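Local coordinates for protein formiminotetrahydrofolate cyclodeaminase (Thermotoga maritima, PDB 1O5H) that probably catalyses the cyclisation of 5-formiminotetrahydrofolate to 5,10-methenyltetrahydrofolate with release of ammonia, at residues V43-A51 with M128-L138. Sequence-based numbering, arbitrary orientation.
Sequences VGAMACALA and MKDLAHELEKL
Two nearly parallel helices pack here through apolar side chains, deep in the all-helical core of the subunit. Segment 43-51 of helix 36-56 runs alongside segment 128-138 of helix 107-141; the segment axes approach to 10.4 Å and cross at 23°. Leu131 is a knob in a hole formed by Gly44, Ala47, Cys48 and Ala51. With CG anti to the backbone N (chi1 172°), the Leu131 side chain extends toward helix 36-56 and its two methyls divide the hole. Leu131 CD2 meets Ala47 CB at 3.5 Å, and Leu131 CD1 lies 3.9 Å from Ala51 CB. Cys48 SG stands about equally far from both methyls. With an alanine at Leu131, the hole in helix 36-56 would probably lose its filling, leaving a gap between the helices and Ala47 CB without this partner. At one end, selenomethionine Met128 bends at chi2 and chi3 and brings CE to 3.9 Å from Gly44 CA. At the other, Ala51 CB receives Leu135 CD2 and Leu138 CD1, each at 3.7 Å. Helices 68-100 and 147-172 add Met78 and Cys157 against Leu131. Another face of helix 36-56 packs on the second subunit. A shallow crossing with a knob-into-hole contact is characteristic of helical bundles, here that of the formiminotransferase-cyclodeaminase family.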
loop_
_atom_site.group_PDB
_atom_site.type_symbol
_atom_site.label_atom_id
_atom_site.label_comp_id
_atom_site.label_asym_id
_atom_site.label_seq_id
_atom_site.Cartn_x
_atom_site.Cartn_y
_atom_site.Cartn_z
ATOM N N VAL A 43 3.408 3.330 3.465
ATOM C CA VAL A 43 2.095 2.795 3.167
ATOM C C VAL A 43 1.383 2.507 4.460
ATOM O O VAL A 43 0.226 2.841 4.618
ATOM C CB VAL A 43 2.170 1.543 2.331
ATOM C CG1 VAL A 43 0.821 1.011 2.164
ATOM C CG2 VAL A 43 2.808 1.850 0.951
ATOM N N GLY A 44 2.087 1.933 5.422
ATOM C CA GLY A 44 1.437 1.581 6.668
ATOM C C GLY A 44 0.847 2.826 7.286
ATOM O O GLY A 44 -0.270 2.824 7.798
ATOM N N ALA A 45 1.617 3.905 7.238
ATOM C CA ALA A 45 1.210 5.161 7.833
ATOM C C ALA A 45 -0.091 5.605 7.222
ATOM O O ALA A 45 -0.993 5.983 7.925
ATOM C CB ALA A 45 2.277 6.192 7.614
HETATM N N MSE A 46 -0.197 5.528 5.905
HETATM C CA MSE A 46 -1.419 5.912 5.235
HETATM C C MSE A 46 -2.565 4.995 5.613
HETATM O O MSE A 46 -3.711 5.449 5.734
HETATM C CB MSE A 46 -1.219 5.911 3.730
HETATM C CG MSE A 46 -0.405 7.088 3.248
HETATM SE SE MSE A 46 0.052 6.868 1.380
HETATM C CE MSE A 46 0.859 5.226 1.509
ATOM N N ALA A 47 -2.276 3.709 5.806
ATOM C CA ALA A 47 -3.326 2.787 6.238
ATOM C C ALA A 47 -3.865 3.181 7.601
ATOM O O ALA A 47 -5.081 3.146 7.823
ATOM C CB ALA A 47 -2.838 1.379 6.270
ATOM N N CYS A 48 -2.966 3.576 8.504
ATOM C CA CYS A 48 -3.359 4.051 9.826
ATOM C C CYS A 48 -4.238 5.287 9.700
ATOM O O CYS A 48 -5.227 5.450 10.435
ATOM C CB CYS A 48 -2.143 4.335 10.708
ATOM S SG CYS A 48 -1.202 2.844 11.175
ATOM N N ALA A 49 -3.915 6.151 8.751
ATOM C CA ALA A 49 -4.755 7.311 8.514
ATOM C C ALA A 49 -6.179 6.941 8.116
ATOM O O ALA A 49 -7.122 7.567 8.583
ATOM C CB ALA A 49 -4.138 8.236 7.495
ATOM N N LEU A 50 -6.365 5.928 7.277
ATOM C CA LEU A 50 -7.738 5.521 6.986
ATOM C C LEU A 50 -8.425 5.055 8.270
ATOM O O LEU A 50 -9.560 5.442 8.551
ATOM C CB LEU A 50 -7.792 4.450 5.917
ATOM C CG LEU A 50 -7.284 4.898 4.548
ATOM C CD1 LEU A 50 -6.846 3.681 3.768
ATOM C CD2 LEU A 50 -8.329 5.684 3.767
ATOM N N ALA A 51 -7.733 4.257 9.078
ATOM C CA ALA A 51 -8.352 3.772 10.297
ATOM C C ALA A 51 -8.720 4.956 11.165
ATOM O O ALA A 51 -9.791 4.981 11.775
ATOM C CB ALA A 51 -7.441 2.868 11.027
HETATM N N MSE A 128 1.871 -2.873 12.388
HETATM C CA MSE A 128 0.817 -3.469 11.583
HETATM C C MSE A 128 -0.072 -4.383 12.399
HETATM O O MSE A 128 -1.293 -4.314 12.278
HETATM C CB MSE A 128 1.372 -4.198 10.358
HETATM C CG MSE A 128 1.959 -3.253 9.309
HETATM SE SE MSE A 128 0.674 -1.865 8.687
HETATM C CE MSE A 128 0.990 -0.383 9.964
ATOM N N LYS A 129 0.504 -5.228 13.242
ATOM C CA LYS A 129 -0.331 -6.000 14.155
ATOM C C LYS A 129 -1.305 -5.086 14.945
ATOM O O LYS A 129 -2.489 -5.404 15.103
ATOM C CB LYS A 129 0.535 -6.832 15.107
ATOM C CG LYS A 129 -0.202 -7.671 16.161
ATOM C CD LYS A 129 -0.561 -6.883 17.410
ATOM C CE LYS A 129 0.647 -6.348 18.184
ATOM N NZ LYS A 129 1.656 -7.388 18.531
ATOM N N ASP A 130 -0.818 -3.950 15.431
ATOM C CA ASP A 130 -1.703 -3.032 16.133
ATOM C C ASP A 130 -2.777 -2.520 15.210
ATOM O O ASP A 130 -3.923 -2.477 15.588
ATOM C CB ASP A 130 -0.928 -1.861 16.707
ATOM C CG ASP A 130 -0.025 -2.274 17.841
ATOM O OD1 ASP A 130 -0.347 -3.298 18.501
ATOM O OD2 ASP A 130 1.011 -1.634 18.144
ATOM N N LEU A 131 -2.398 -2.138 13.992
ATOM C CA LEU A 131 -3.351 -1.584 13.055
ATOM C C LEU A 131 -4.415 -2.608 12.784
ATOM O O LEU A 131 -5.592 -2.290 12.796
ATOM C CB LEU A 131 -2.663 -1.162 11.762
ATOM C CG LEU A 131 -3.583 -0.727 10.617
ATOM C CD1 LEU A 131 -4.429 0.455 11.038
ATOM C CD2 LEU A 131 -2.803 -0.386 9.343
ATOM N N ALA A 132 -4.007 -3.851 12.579
ATOM C CA ALA A 132 -4.968 -4.898 12.258
ATOM C C ALA A 132 -6.002 -5.010 13.354
ATOM O O ALA A 132 -7.170 -5.003 13.073
ATOM C CB ALA A 132 -4.273 -6.213 12.050
ATOM N N HIS A 133 -5.572 -5.088 14.605
ATOM C CA HIS A 133 -6.503 -5.212 15.729
ATOM C C HIS A 133 -7.490 -4.057 15.780
ATOM O O HIS A 133 -8.659 -4.255 16.134
ATOM C CB HIS A 133 -5.789 -5.367 17.086
ATOM C CG HIS A 133 -5.360 -6.775 17.390
ATOM N ND1 HIS A 133 -6.255 -7.784 17.685
ATOM C CD2 HIS A 133 -4.129 -7.344 17.443
ATOM C CE1 HIS A 133 -5.596 -8.912 17.902
ATOM N NE2 HIS A 133 -4.305 -8.673 17.761
ATOM N N GLU A 134 -7.052 -2.858 15.410
ATOM C CA GLU A 134 -7.959 -1.727 15.416
ATOM C C GLU A 134 -8.950 -1.810 14.270
ATOM O O GLU A 134 -10.128 -1.436 14.418
ATOM C CB GLU A 134 -7.209 -0.404 15.363
ATOM C CG GLU A 134 -6.175 -0.187 16.469
ATOM C CD GLU A 134 -6.755 -0.054 17.867
ATOM O OE1 GLU A 134 -7.791 -0.668 18.185
ATOM O OE2 GLU A 134 -6.145 0.663 18.680
ATOM N N LEU A 135 -8.477 -2.308 13.130
ATOM C CA LEU A 135 -9.334 -2.464 11.969
ATOM C C LEU A 135 -10.362 -3.484 12.310
ATOM O O LEU A 135 -11.505 -3.339 11.913
ATOM C CB LEU A 135 -8.550 -2.864 10.726
ATOM C CG LEU A 135 -7.687 -1.735 10.149
ATOM C CD1 LEU A 135 -6.987 -2.122 8.892
ATOM C CD2 LEU A 135 -8.534 -0.516 9.872
ATOM N N GLU A 136 -10.009 -4.491 13.102
ATOM C CA GLU A 136 -11.058 -5.420 13.520
ATOM C C GLU A 136 -12.126 -4.716 14.386
ATOM O O GLU A 136 -13.339 -4.908 14.190
ATOM C CB GLU A 136 -10.506 -6.641 14.223
ATOM C CG GLU A 136 -11.565 -7.700 14.374
ATOM C CD GLU A 136 -11.067 -8.958 15.036
ATOM O OE1 GLU A 136 -9.843 -9.224 15.052
ATOM O OE2 GLU A 136 -11.933 -9.705 15.531
ATOM N N LYS A 137 -11.687 -3.886 15.325
ATOM C CA LYS A 137 -12.640 -3.133 16.128
ATOM C C LYS A 137 -13.453 -2.214 15.237
ATOM O O LYS A 137 -14.670 -2.149 15.373
ATOM C CB LYS A 137 -11.953 -2.381 17.268
ATOM C CG LYS A 137 -11.615 -3.306 18.439
ATOM C CD LYS A 137 -10.580 -2.732 19.406
ATOM C CE LYS A 137 -10.182 -3.786 20.424
ATOM N NZ LYS A 137 -9.683 -3.189 21.687
ATOM N N LEU A 138 -12.807 -1.553 14.279
ATOM C CA LEU A 138 -13.550 -0.657 13.399
ATOM C C LEU A 138 -14.573 -1.397 12.505
ATOM O O LEU A 138 -15.704 -0.953 12.337
ATOM C CB LEU A 138 -12.593 0.166 12.554
ATOM C CG LEU A 138 -11.735 1.171 13.316
ATOM C CD1 LEU A 138 -10.732 1.792 12.391
ATOM C CD2 LEU A 138 -12.562 2.257 13.964
#